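Local structure of EscN (Escherichia coli O127:H6, 2OBL) at residues S275-A280 / K337-L342; V101-G106 / F146-I151; F55-R60 / T216-V221. The protein belongs to the type III secretion ATPase branch of the ATP synthase alpha/beta family and carries a P-loop-type nucleotide-binding domain. The protein carries 1 engineered substitution. All blocks are in the same frame, centred on the assembly; numbering follows the deposited sequence.

Contact 1: S275-A280 / K337-L342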
ATOM      1  N   SER A 275      19.680  13.888   5.287  1.00 23.21           N
ATOM      2  CA  SER A 275      19.323  14.497   6.561  1.00 23.43           C
ATOM      3  C   SER A 275      18.505  15.770   6.316  1.00 23.74           C
ATOM      4  O   SER A 275      17.557  16.055   7.042  1.00 24.48           O
ATOM      5  CB  SER A 275      20.559  14.767   7.417  1.00 23.77           C
ATOM      6  OG  SER A 275      21.283  15.869   6.924  1.00 24.66           O
ATOM      7  N   GLU A 276      18.849  16.511   5.262  1.00 23.40           N
ATOM      8  CA  GLU A 276      18.140  17.744   4.936  1.00 23.24           C
ATOM      9  C   GLU A 276      16.697  17.467   4.523  1.00 22.35           C
ATOM     10  O   GLU A 276      15.785  18.199   4.903  1.00 21.48           O
ATOM     11  CB  GLU A 276      18.878  18.522   3.844  1.00 24.96           C
ATOM     12  CG  GLU A 276      20.405  18.431   3.949  1.00 27.27           C
ATOM     13  CD  GLU A 276      20.934  17.099   3.424  1.00 28.58           C
ATOM     14  OE1 GLU A 276      20.517  16.696   2.319  1.00 30.28           O
ATOM     15  OE2 GLU A 276      21.752  16.450   4.106  1.00 28.96           O
ATOM     16  N   HIS A 277      16.500  16.416   3.736  1.00 20.95           N
ATOM     17  CA  HIS A 277      15.161  15.977   3.364  1.00 20.74           C
ATOM     18  C   HIS A 277      14.380  15.646   4.654  1.00 20.52           C
ATOM     19  O   HIS A 277      13.249  16.094   4.840  1.00 20.39           O
ATOM     20  CB  HIS A 277      15.266  14.751   2.441  1.00 20.56           C
ATOM     21  CG  HIS A 277      13.946  14.189   2.002  1.00 20.25           C
ATOM     22  ND1 HIS A 277      13.825  13.338   0.923  1.00 20.17           N
ATOM     23  CD2 HIS A 277      12.696  14.347   2.497  1.00 20.42           C
ATOM     24  CE1 HIS A 277      12.558  12.997   0.772  1.00 19.55           C
ATOM     25  NE2 HIS A 277      11.852  13.596   1.712  1.00 19.84           N
ATOM     26  N   LEU A 278      14.995  14.882   5.551  1.00 20.50           N
ATOM     27  CA  LEU A 278      14.338  14.487   6.807  1.00 20.35           C
ATOM     28  C   LEU A 278      13.925  15.718   7.619  1.00 20.97           C
ATOM     29  O   LEU A 278      12.831  15.756   8.204  1.00 20.78           O
ATOM     30  CB  LEU A 278      15.286  13.617   7.641  1.00 20.59           C
ATOM     31  CG  LEU A 278      14.676  12.818   8.796  1.00 19.82           C
ATOM     32  CD1 LEU A 278      13.662  11.811   8.242  1.00 19.83           C
ATOM     33  CD2 LEU A 278      15.766  12.102   9.576  1.00 20.03           C
ATOM     34  N   ARG A 279      14.813  16.713   7.653  1.00 20.95           N
ATOM     35  CA  ARG A 279      14.570  17.959   8.392  1.00 21.52           C
ATOM     36  C   ARG A 279      13.410  18.752   7.811  1.00 20.45           C
ATOM     37  O   ARG A 279      12.553  19.237   8.553  1.00 21.01           O
ATOM     38  CB  ARG A 279      15.815  18.857   8.426  1.00 22.90           C
ATOM     39  CG  ARG A 279      15.612  20.107   9.296  1.00 25.74           C
ATOM     40  CD  ARG A 279      16.234  21.383   8.705  1.00 28.83           C
ATOM     41  NE  ARG A 279      15.611  21.801   7.440  1.00 31.57           N
ATOM     42  CZ  ARG A 279      14.428  22.411   7.321  1.00 32.62           C
ATOM     43  NH1 ARG A 279      13.980  22.747   6.113  1.00 33.08           N
ATOM     44  NH2 ARG A 279      13.683  22.685   8.388  1.00 32.91           N
ATOM     45  N   ALA A 280      13.390  18.893   6.487  1.00 19.77           N
ATOM     46  CA  ALA A 280      12.289  19.592   5.823  1.00 19.98           C
ATOM     47  C   ALA A 280      10.965  18.876   6.075  1.00 19.35           C
ATOM     48  O   ALA A 280       9.947  19.521   6.329  1.00 19.48           O
ATOM     49  CB  ALA A 280      12.540  19.710   4.336  1.00 20.05           C
ATOM     50  N   LYS A 337      11.359  16.596  -8.313  1.00 24.04           N
ATOM     51  CA  LYS A 337      10.418  17.698  -8.153  1.00 25.05           C
ATOM     52  C   LYS A 337       9.766  17.715  -6.777  1.00 24.62           C
ATOM     53  O   LYS A 337       9.550  18.782  -6.200  1.00 23.71           O
ATOM     54  CB  LYS A 337       9.335  17.659  -9.229  1.00 26.70           C
ATOM     55  CG  LYS A 337       8.277  18.741  -9.053  1.00 28.93           C
ATOM     56  CD  LYS A 337       7.633  19.127 -10.377  1.00 30.84           C
ATOM     57  CE  LYS A 337       6.626  18.081 -10.829  1.00 31.77           C
ATOM     58  NZ  LYS A 337       6.086  18.424 -12.175  1.00 32.38           N
ATOM     59  N   THR A 338       9.424  16.528  -6.273  1.00 23.90           N
ATOM     60  CA  THR A 338       8.795  16.407  -4.960  1.00 23.86           C
ATOM     61  C   THR A 338       9.679  16.982  -3.866  1.00 23.20           C
ATOM     62  O   THR A 338       9.220  17.751  -3.018  1.00 22.26           O
ATOM     63  CB  THR A 338       8.459  14.937  -4.643  1.00 24.28           C
ATOM     64  OG1 THR A 338       7.395  14.518  -5.501  1.00 25.85           O
ATOM     65  CG2 THR A 338       8.009  14.767  -3.182  1.00 24.28           C
ATOM     66  N   ILE A 339      10.954  16.615  -3.890  1.00 22.24           N
ATOM     67  CA  ILE A 339      11.882  17.124  -2.896  1.00 23.12           C
ATOM     68  C   ILE A 339      12.070  18.643  -3.041  1.00 21.95           C
ATOM     69  O   ILE A 339      12.063  19.369  -2.049  1.00 20.95           O
ATOM     70  CB  ILE A 339      13.228  16.358  -2.928  1.00 23.89           C
ATOM     71  CG1 ILE A 339      12.971  14.861  -2.700  1.00 25.00           C
ATOM     72  CG2 ILE A 339      14.193  16.917  -1.873  1.00 25.13           C
ATOM     73  CD1 ILE A 339      14.214  13.974  -2.790  1.00 24.52           C
ATOM     74  N   GLU A 340      12.212  19.134  -4.267  1.00 21.79           N
ATOM     75  CA  GLU A 340      12.357  20.578  -4.457  1.00 21.53           C
ATOM     76  C   GLU A 340      11.125  21.319  -3.924  1.00 22.65           C
ATOM     77  O   GLU A 340      11.233  22.383  -3.308  1.00 21.92           O
ATOM     78  CB  GLU A 340      12.617  20.915  -5.931  1.00 20.77           C
ATOM     79  CG  GLU A 340      13.991  20.446  -6.417  1.00 20.80           C
ATOM     80  CD  GLU A 340      14.318  20.889  -7.833  1.00 21.08           C
ATOM     81  OE1 GLU A 340      13.461  21.533  -8.479  1.00 21.50           O
ATOM     82  OE2 GLU A 340      15.440  20.600  -8.299  1.00 20.40           O
ATOM     83  N   SER A 341       9.950  20.741  -4.160  1.00 23.21           N
ATOM     84  CA  SER A 341       8.698  21.352  -3.726  1.00 24.51           C
ATOM     85  C   SER A 341       8.559  21.353  -2.203  1.00 24.85           C
ATOM     86  O   SER A 341       8.047  22.308  -1.622  1.00 25.20           O
ATOM     87  CB  SER A 341       7.500  20.646  -4.376  1.00 24.95           C
ATOM     88  OG  SER A 341       7.507  20.874  -5.783  1.00 26.55           O
ATOM     89  N   LEU A 342       9.006  20.278  -1.563  1.00 24.62           N
ATOM     90  CA  LEU A 342       8.993  20.184  -0.102  1.00 24.96           C
ATOM     91  C   LEU A 342       9.794  21.313   0.552  1.00 25.19           C
ATOM     92  O   LEU A 342       9.330  21.962   1.494  1.00 24.97           O
ATOM     93  CB  LEU A 342       9.550  18.835   0.350  1.00 24.43           C
ATOM     94  CG  LEU A 342       9.749  18.637   1.855  1.00 24.41           C
ATOM     95  CD1 LEU A 342       8.416  18.729   2.604  1.00 25.09           C
ATOM     96  CD2 LEU A 342      10.400  17.293   2.110  1.00 24.74           C
TER
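The imidazole of H277 is the flat group of this contact, and I339 and L342 both meet it obliquely, so that neither lies squarely over a face or at an edge. I339 meets the ND1-CE1 side of the ring: its CD1 comes to 3.8 Å from H277 ND1, and its CG1 lies 4.0 Å from H277 CE1. The other part is met by L342, whose CD2 is 3.8 Å from H277 CD2 and also approaches NE2. Both aliphatic side chains cross the histidine at about a right angle. H277 CG is anti to the backbone N (chi1 179°), and this torsion swings the ring across to the partner helix, although CB itself does not point straight at it. The ring's position is further defined by NE2, which donates a hydrogen bond to the carbonyl oxygen of G64 in helix 60-65, giving this buried nitrogen a polar partner. One turn on, A280 CB packs on the branch point of L342, 3.9 Å from its CG. The two segment axes approach to 10.5 Å and cross at 54°, and the CA atoms come nearest at A280 and L342, 6.8 Å apart, where alanine provides the small side. Helix 318-325 adds F324 against L342. This is an oblique helix-helix packing interface, formed within the helical C-terminal domain of the T3SS ATPase by its helices 275-290 and 335-345.

Contact 2: V101-G106 / F146-I151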
ATOM      1  N   VAL A 101       2.557  -6.769  -9.040  1.00 15.91           N
ATOM      2  CA  VAL A 101       1.686  -7.900  -8.849  1.00 15.18           C
ATOM      3  C   VAL A 101       0.583  -7.460  -7.905  1.00 15.97           C
ATOM      4  O   VAL A 101       0.844  -7.120  -6.753  1.00 14.70           O
ATOM      5  CB  VAL A 101       2.441  -9.114  -8.279  1.00 14.49           C
ATOM      6  CG1 VAL A 101       1.496 -10.276  -8.045  1.00 15.23           C
ATOM      7  CG2 VAL A 101       3.585  -9.507  -9.215  1.00 14.73           C
ATOM      8  N   LEU A 102      -0.642  -7.469  -8.418  1.00 16.43           N
ATOM      9  CA  LEU A 102      -1.816  -7.039  -7.675  1.00 18.21           C
ATOM     10  C   LEU A 102      -2.621  -8.248  -7.240  1.00 18.37           C
ATOM     11  O   LEU A 102      -2.800  -9.201  -8.010  1.00 19.87           O
ATOM     12  CB  LEU A 102      -2.684  -6.140  -8.554  1.00 20.51           C
ATOM     13  CG  LEU A 102      -2.355  -4.652  -8.569  1.00 22.01           C
ATOM     14  CD1 LEU A 102      -2.883  -3.987  -9.818  1.00 23.45           C
ATOM     15  CD2 LEU A 102      -2.966  -3.988  -7.338  1.00 22.33           C
ATOM     16  N   ALA A 103      -3.068  -8.225  -5.990  1.00 16.81           N
ATOM     17  CA  ALA A 103      -4.006  -9.203  -5.508  1.00 16.15           C
ATOM     18  C   ALA A 103      -5.243  -8.431  -5.112  1.00 16.33           C
ATOM     19  O   ALA A 103      -5.217  -7.630  -4.154  1.00 16.70           O
ATOM     20  CB  ALA A 103      -3.447  -9.974  -4.332  1.00 16.97           C
ATOM     21  N   LEU A 104      -6.310  -8.625  -5.881  1.00 14.95           N
ATOM     22  CA  LEU A 104      -7.587  -7.973  -5.607  1.00 14.26           C
ATOM     23  C   LEU A 104      -8.555  -9.013  -5.062  1.00 13.34           C
ATOM     24  O   LEU A 104      -9.100  -9.840  -5.811  1.00 13.09           O
ATOM     25  CB  LEU A 104      -8.140  -7.332  -6.877  1.00 15.43           C
ATOM     26  CG  LEU A 104      -7.202  -6.363  -7.607  1.00 15.83           C
ATOM     27  CD1 LEU A 104      -7.880  -5.805  -8.846  1.00 16.22           C
ATOM     28  CD2 LEU A 104      -6.790  -5.247  -6.673  1.00 16.91           C
ATOM     29  N   ILE A 105      -8.751  -8.972  -3.751  1.00 13.50           N
ATOM     30  CA  ILE A 105      -9.421 -10.045  -3.034  1.00 13.33           C
ATOM     31  C   ILE A 105     -10.726  -9.611  -2.362  1.00 13.02           C
ATOM     32  O   ILE A 105     -10.762  -8.667  -1.563  1.00 12.84           O
ATOM     33  CB  ILE A 105      -8.476 -10.642  -1.939  1.00 12.85           C
ATOM     34  CG1 ILE A 105      -7.129 -11.094  -2.560  1.00 13.63           C
ATOM     35  CG2 ILE A 105      -9.201 -11.751  -1.144  1.00 12.80           C
ATOM     36  CD1 ILE A 105      -6.116 -11.630  -1.540  1.00 14.20           C
ATOM     37  N   GLY A 106     -11.802 -10.314  -2.684  1.00 11.85           N
ATOM     38  CA  GLY A 106     -13.021 -10.271  -1.875  1.00 11.94           C
ATOM     39  C   GLY A 106     -14.045  -9.191  -2.178  1.00 11.33           C
ATOM     40  O   GLY A 106     -15.054  -9.081  -1.477  1.00  9.87           O
ATOM     41  N   PHE A 146      -1.251 -15.991  -1.529  1.00 11.63           N
ATOM     42  CA  PHE A 146      -0.034 -16.788  -1.712  1.00 12.73           C
ATOM     43  C   PHE A 146       0.356 -16.824  -3.179  1.00 12.42           C
ATOM     44  O   PHE A 146       1.526 -16.708  -3.516  1.00 12.51           O
ATOM     45  CB  PHE A 146      -0.240 -18.197  -1.160  1.00 14.49           C
ATOM     46  CG  PHE A 146      -0.419 -18.235   0.329  1.00 16.29           C
ATOM     47  CD1 PHE A 146       0.676 -18.455   1.161  1.00 17.56           C
ATOM     48  CD2 PHE A 146      -1.676 -18.052   0.901  1.00 16.87           C
ATOM     49  CE1 PHE A 146       0.529 -18.481   2.548  1.00 18.78           C
ATOM     50  CE2 PHE A 146      -1.836 -18.065   2.283  1.00 16.98           C
ATOM     51  CZ  PHE A 146      -0.734 -18.282   3.107  1.00 17.51           C
ATOM     52  N   THR A 147      -0.629 -16.970  -4.055  1.00 12.12           N
ATOM     53  CA  THR A 147      -0.374 -16.938  -5.495  1.00 12.97           C
ATOM     54  C   THR A 147       0.319 -15.640  -5.908  1.00 13.08           C
ATOM     55  O   THR A 147       1.350 -15.653  -6.594  1.00 12.80           O
ATOM     56  CB  THR A 147      -1.689 -17.078  -6.268  1.00 13.84           C
ATOM     57  OG1 THR A 147      -2.180 -18.417  -6.106  1.00 13.41           O
ATOM     58  CG2 THR A 147      -1.500 -16.748  -7.748  1.00 13.84           C
ATOM     59  N   ALA A 148      -0.232 -14.521  -5.460  1.00 11.95           N
ATOM     60  CA  ALA A 148       0.363 -13.219  -5.732  1.00 12.19           C
ATOM     61  C   ALA A 148       1.798 -13.144  -5.210  1.00 12.13           C
ATOM     62  O   ALA A 148       2.699 -12.685  -5.901  1.00 11.27           O
ATOM     63  CB  ALA A 148      -0.495 -12.119  -5.110  1.00 13.08           C
ATOM     64  N   THR A 149       2.002 -13.611  -3.990  1.00 10.65           N
ATOM     65  CA  THR A 149       3.316 -13.538  -3.364  1.00 11.19           C
ATOM     66  C   THR A 149       4.330 -14.375  -4.155  1.00 11.48           C
ATOM     67  O   THR A 149       5.455 -13.942  -4.415  1.00 11.99           O
ATOM     68  CB  THR A 149       3.264 -13.927  -1.868  1.00 11.01           C
ATOM     69  OG1 THR A 149       2.346 -13.063  -1.178  1.00 11.47           O
ATOM     70  CG2 THR A 149       4.663 -13.777  -1.211  1.00 11.55           C
ATOM     71  N   THR A 150       3.906 -15.561  -4.554  1.00 10.46           N
ATOM     72  CA  THR A 150       4.754 -16.483  -5.316  1.00 12.44           C
ATOM     73  C   THR A 150       5.129 -15.895  -6.673  1.00 12.25           C
ATOM     74  O   THR A 150       6.266 -16.000  -7.114  1.00 12.20           O
ATOM     75  CB  THR A 150       4.057 -17.840  -5.477  1.00 12.50           C
ATOM     76  OG1 THR A 150       3.894 -18.424  -4.172  1.00 14.34           O
ATOM     77  CG2 THR A 150       4.913 -18.789  -6.338  1.00 12.65           C
ATOM     78  N   ILE A 151       4.165 -15.269  -7.333  1.00 12.50           N
ATOM     79  CA  ILE A 151       4.434 -14.623  -8.609  1.00 12.61           C
ATOM     80  C   ILE A 151       5.419 -13.452  -8.448  1.00 12.52           C
ATOM     81  O   ILE A 151       6.322 -13.260  -9.276  1.00 11.85           O
ATOM     82  CB  ILE A 151       3.128 -14.181  -9.295  1.00 13.27           C
ATOM     83  CG1 ILE A 151       2.323 -15.414  -9.747  1.00 12.37           C
ATOM     84  CG2 ILE A 151       3.431 -13.282 -10.490  1.00 13.76           C
ATOM     85  CD1 ILE A 151       0.883 -15.088 -10.125  1.00 13.46           C
TER
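V101, the first residue of the strand segment, splits its two methyls between successive turns of the helix. CG1, placed anti to the backbone N (chi1 178°), sits 3.4 Å from the carbonyl oxygen of A148 and 4.0 Å from A148 CB, a van der Waals contact with backbone and side chain together. CG2 reaches instead to I151, meeting its CG2 at 4.0 Å. L102 turns away and packs against F115 of helix 109-116, on the other side of the sheet. At A103 the strand faces the helix again, and its CB lies 3.7 Å from A148 CB. Two alanines in register, with CA atoms 5.9 Å apart, are consistent with the short separation of the segment axes, 8.2 Å, at an angle of 178°. Such antiparallel alignment of helix and strand belongs to a beta-alpha-beta crossover: helix 138-156 connects parallel strands 127-132 and 161-167, and strand 99-105 lies between those two, directly beneath it. Both neighbouring strands contribute to the interface, L164 touching V101 and A148, and V128 touching I151. Beyond A103, L104 joins L102 against F115 and also touches V112 of the same helix.

Contact 3: F55-R60 / T216-V221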
ATOM      1  N   PHE A  55      11.950   3.967  -2.235  1.00 22.28           N
ATOM      2  CA  PHE A  55      11.012   3.410  -3.199  1.00 22.55           C
ATOM      3  C   PHE A  55       9.996   4.486  -3.497  1.00 23.12           C
ATOM      4  O   PHE A  55       9.228   4.888  -2.618  1.00 22.17           O
ATOM      5  CB  PHE A  55      10.313   2.166  -2.643  1.00 22.89           C
ATOM      6  CG  PHE A  55       9.362   1.530  -3.610  1.00 22.18           C
ATOM      7  CD1 PHE A  55       9.826   0.664  -4.595  1.00 23.10           C
ATOM      8  CD2 PHE A  55       8.012   1.796  -3.545  1.00 22.62           C
ATOM      9  CE1 PHE A  55       8.935   0.066  -5.500  1.00 22.77           C
ATOM     10  CE2 PHE A  55       7.119   1.207  -4.442  1.00 23.08           C
ATOM     11  CZ  PHE A  55       7.586   0.353  -5.420  1.00 23.18           C
ATOM     12  N   ILE A  56      10.026   4.981  -4.730  1.00 22.72           N
ATOM     13  CA  ILE A  56       9.226   6.135  -5.111  1.00 23.95           C
ATOM     14  C   ILE A  56       7.816   5.701  -5.523  1.00 24.38           C
ATOM     15  O   ILE A  56       7.654   4.792  -6.336  1.00 25.63           O
ATOM     16  CB  ILE A  56       9.936   6.929  -6.252  1.00 24.23           C
ATOM     17  CG1 ILE A  56      11.343   7.330  -5.807  1.00 25.01           C
ATOM     18  CG2 ILE A  56       9.141   8.158  -6.655  1.00 24.11           C
ATOM     19  CD1 ILE A  56      12.272   7.673  -6.964  1.00 26.59           C
ATOM     20  N   LEU A  57       6.799   6.336  -4.946  1.00 23.97           N
ATOM     21  CA  LEU A  57       5.406   5.994  -5.251  1.00 24.58           C
ATOM     22  C   LEU A  57       4.770   6.941  -6.274  1.00 24.42           C
ATOM     23  O   LEU A  57       3.767   6.607  -6.910  1.00 24.58           O
ATOM     24  CB  LEU A  57       4.561   6.015  -3.968  1.00 24.49           C
ATOM     25  CG  LEU A  57       4.883   4.984  -2.883  1.00 25.17           C
ATOM     26  CD1 LEU A  57       3.779   4.980  -1.826  1.00 25.65           C
ATOM     27  CD2 LEU A  57       5.039   3.602  -3.469  1.00 25.40           C
ATOM     28  N   GLY A  58       5.331   8.135  -6.397  1.00 24.54           N
ATOM     29  CA  GLY A  58       4.734   9.166  -7.233  1.00 25.23           C
ATOM     30  C   GLY A  58       3.553   9.809  -6.525  1.00 25.80           C
ATOM     31  O   GLY A  58       2.595  10.253  -7.168  1.00 27.52           O
ATOM     32  N   VAL A  59       3.608   9.828  -5.194  1.00 23.74           N
ATOM     33  CA  VAL A  59       2.616  10.502  -4.370  1.00 22.48           C
ATOM     34  C   VAL A  59       3.388  11.461  -3.473  1.00 22.30           C
ATOM     35  O   VAL A  59       4.166  11.028  -2.619  1.00 21.95           O
ATOM     36  CB  VAL A  59       1.810   9.500  -3.495  1.00 22.75           C
ATOM     37  CG1 VAL A  59       0.800  10.238  -2.625  1.00 22.75           C
ATOM     38  CG2 VAL A  59       1.102   8.475  -4.365  1.00 22.86           C
ATOM     39  N   ARG A  60       3.196  12.760  -3.685  1.00 21.72           N
ATOM     40  CA  ARG A  60       3.991  13.773  -2.977  1.00 21.54           C
ATOM     41  C   ARG A  60       3.970  13.643  -1.468  1.00 20.75           C
ATOM     42  O   ARG A  60       5.004  13.733  -0.825  1.00 21.29           O
ATOM     43  CB  ARG A  60       3.559  15.189  -3.366  1.00 22.25           C
ATOM     44  CG  ARG A  60       3.962  15.573  -4.777  1.00 23.04           C
ATOM     45  CD  ARG A  60       3.812  17.080  -4.991  1.00 25.24           C
ATOM     46  NE  ARG A  60       2.424  17.510  -4.828  1.00 25.83           N
ATOM     47  CZ  ARG A  60       1.592  17.759  -5.834  1.00 25.84           C
ATOM     48  NH1 ARG A  60       2.003  17.626  -7.089  1.00 26.25           N
ATOM     49  NH2 ARG A  60       0.338  18.132  -5.583  1.00 25.73           N
ATOM     50  N   THR A 216       8.756  -4.983  -2.744  1.00  9.96           N
ATOM     51  CA  THR A 216       8.231  -3.997  -1.822  1.00 10.65           C
ATOM     52  C   THR A 216       6.752  -4.258  -1.836  1.00 10.78           C
ATOM     53  O   THR A 216       6.156  -4.427  -2.918  1.00 11.19           O
ATOM     54  CB  THR A 216       8.517  -2.570  -2.321  1.00 11.06           C
ATOM     55  OG1 THR A 216       9.920  -2.429  -2.552  1.00 11.21           O
ATOM     56  CG2 THR A 216       8.053  -1.532  -1.299  1.00 10.73           C
ATOM     57  N   ALA A 217       6.142  -4.321  -0.657  1.00  9.85           N
ATOM     58  CA  ALA A 217       4.771  -4.777  -0.599  1.00 10.06           C
ATOM     59  C   ALA A 217       3.889  -3.765   0.105  1.00 10.67           C
ATOM     60  O   ALA A 217       4.293  -3.183   1.103  1.00 12.34           O
ATOM     61  CB  ALA A 217       4.697  -6.132   0.084  1.00  8.02           C
ATOM     62  N   ILE A 218       2.696  -3.563  -0.441  1.00 10.75           N
ATOM     63  CA  ILE A 218       1.693  -2.717   0.184  1.00 10.57           C
ATOM     64  C   ILE A 218       0.481  -3.577   0.462  1.00 11.45           C
ATOM     65  O   ILE A 218      -0.058  -4.200  -0.456  1.00 11.51           O
ATOM     66  CB  ILE A 218       1.298  -1.588  -0.763  1.00 11.00           C
ATOM     67  CG1 ILE A 218       2.449  -0.592  -0.911  1.00 11.50           C
ATOM     68  CG2 ILE A 218       0.042  -0.882  -0.287  1.00 10.56           C
ATOM     69  CD1 ILE A 218       2.187   0.448  -2.030  1.00 11.53           C
ATOM     70  N   TYR A 219       0.057  -3.594   1.726  1.00 10.79           N
ATOM     71  CA  TYR A 219      -1.101  -4.379   2.174  1.00 11.22           C
ATOM     72  C   TYR A 219      -2.186  -3.437   2.663  1.00 10.88           C
ATOM     73  O   TYR A 219      -1.925  -2.594   3.531  1.00 11.73           O
ATOM     74  CB  TYR A 219      -0.684  -5.307   3.327  1.00 12.57           C
ATOM     75  CG  TYR A 219       0.459  -6.221   2.982  1.00 13.33           C
ATOM     76  CD1 TYR A 219       0.223  -7.451   2.368  1.00 13.33           C
ATOM     77  CD2 TYR A 219       1.784  -5.851   3.251  1.00 13.59           C
ATOM     78  CE1 TYR A 219       1.267  -8.298   2.033  1.00 12.75           C
ATOM     79  CE2 TYR A 219       2.845  -6.688   2.912  1.00 13.38           C
ATOM     80  CZ  TYR A 219       2.575  -7.913   2.312  1.00 13.00           C
ATOM     81  OH  TYR A 219       3.610  -8.733   1.981  1.00 12.87           O
ATOM     82  N   THR A 220      -3.395  -3.553   2.133  1.00 10.48           N
ATOM     83  CA  THR A 220      -4.466  -2.683   2.662  1.00  9.29           C
ATOM     84  C   THR A 220      -5.244  -3.357   3.779  1.00 10.65           C
ATOM     85  O   THR A 220      -5.453  -4.570   3.780  1.00 11.51           O
ATOM     86  CB  THR A 220      -5.441  -2.180   1.595  1.00 10.93           C
ATOM     87  OG1 THR A 220      -6.227  -3.269   1.112  1.00 10.49           O
ATOM     88  CG2 THR A 220      -4.682  -1.523   0.433  1.00 11.15           C
ATOM     89  N   VAL A 221      -5.671  -2.532   4.726  1.00  9.74           N
ATOM     90  CA  VAL A 221      -6.472  -2.935   5.860  1.00 10.32           C
ATOM     91  C   VAL A 221      -7.753  -2.094   5.792  1.00 11.83           C
ATOM     92  O   VAL A 221      -7.705  -0.854   5.765  1.00 11.59           O
ATOM     93  CB  VAL A 221      -5.742  -2.671   7.187  1.00 10.14           C
ATOM     94  CG1 VAL A 221      -6.672  -2.999   8.385  1.00 11.21           C
ATOM     95  CG2 VAL A 221      -4.424  -3.479   7.248  1.00 11.39           C
TER
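T216 lies over one face of the F55 ring and presents both its branches to it. Its CG2 is 4.1 Å from the ring centroid of F55 and only 14° off the ring normal, which defines a CH-pi contact. Its OG1 comes over the same face, 3.7 Å from F55 CD1. With OG1 beside the backbone N (chi1 -55°) and CG2 anti to it, the methyl and the hydroxyl settle side by side on the ring, CG2 towards CD2 and OG1 towards CD1 and CE1. The hydroxyl is not left to the aromatic surface alone: it accepts a hydrogen bond from the backbone N of G71. F55 CG is anti to its own backbone N (chi1 -178°), which carries the ring over to T216. The two side chains slide past each other in opposite directions. L163 of strand 161-167 also touches F55. Two residues along the strand, I218 again points its CB toward the loop, and its CD1 meets L57 CD2 at 4.5 Å. This is a loose approach, consistent with the CA atoms of L57 and I218 being 10.9 Å apart, and I91 of helix 84-94 touches both side chains. On the loop side, D63 accepts hydrogen bonds from L57 N and G58 N, holding the turn that leads into helix 60-65. Strand 214-222 pairs in parallel with 73-78 on one side and 161-167 on the other, a central position in the sheet. Strand 73-78 leads into helix 84-94 through a probable P-loop. The contact sets the loop between strand 54-55 and helix 60-65 against the central sheet of a RecA-like P-loop fold, as in the ATP synthase alpha and beta subunits.

How the contacts relate
All three contacts are buried, though in contact 1 the touching residue I339 is partly exposed. Contact 3 lies about 4 Å from the chain's centre, contact 2 about 13 Å and contact 1 about 22 Å, measured between centres. Contacts 2 and 3 engage the same sheet, contact 2 through a helix on strand 99-105 and contact 3 through a loop on strand 214-222. Contact 1 joins two helices of the C-terminal region. The chemistry follows: purely aliphatic side chains, two of them alanine methyls, in contact 2, a methyl over an aromatic face in contact 3, and an imidazole among aliphatic side chains in contact 1. Contacts 1 and 3 touch where T338 OG1 packs 3.7 Å from R60 CG.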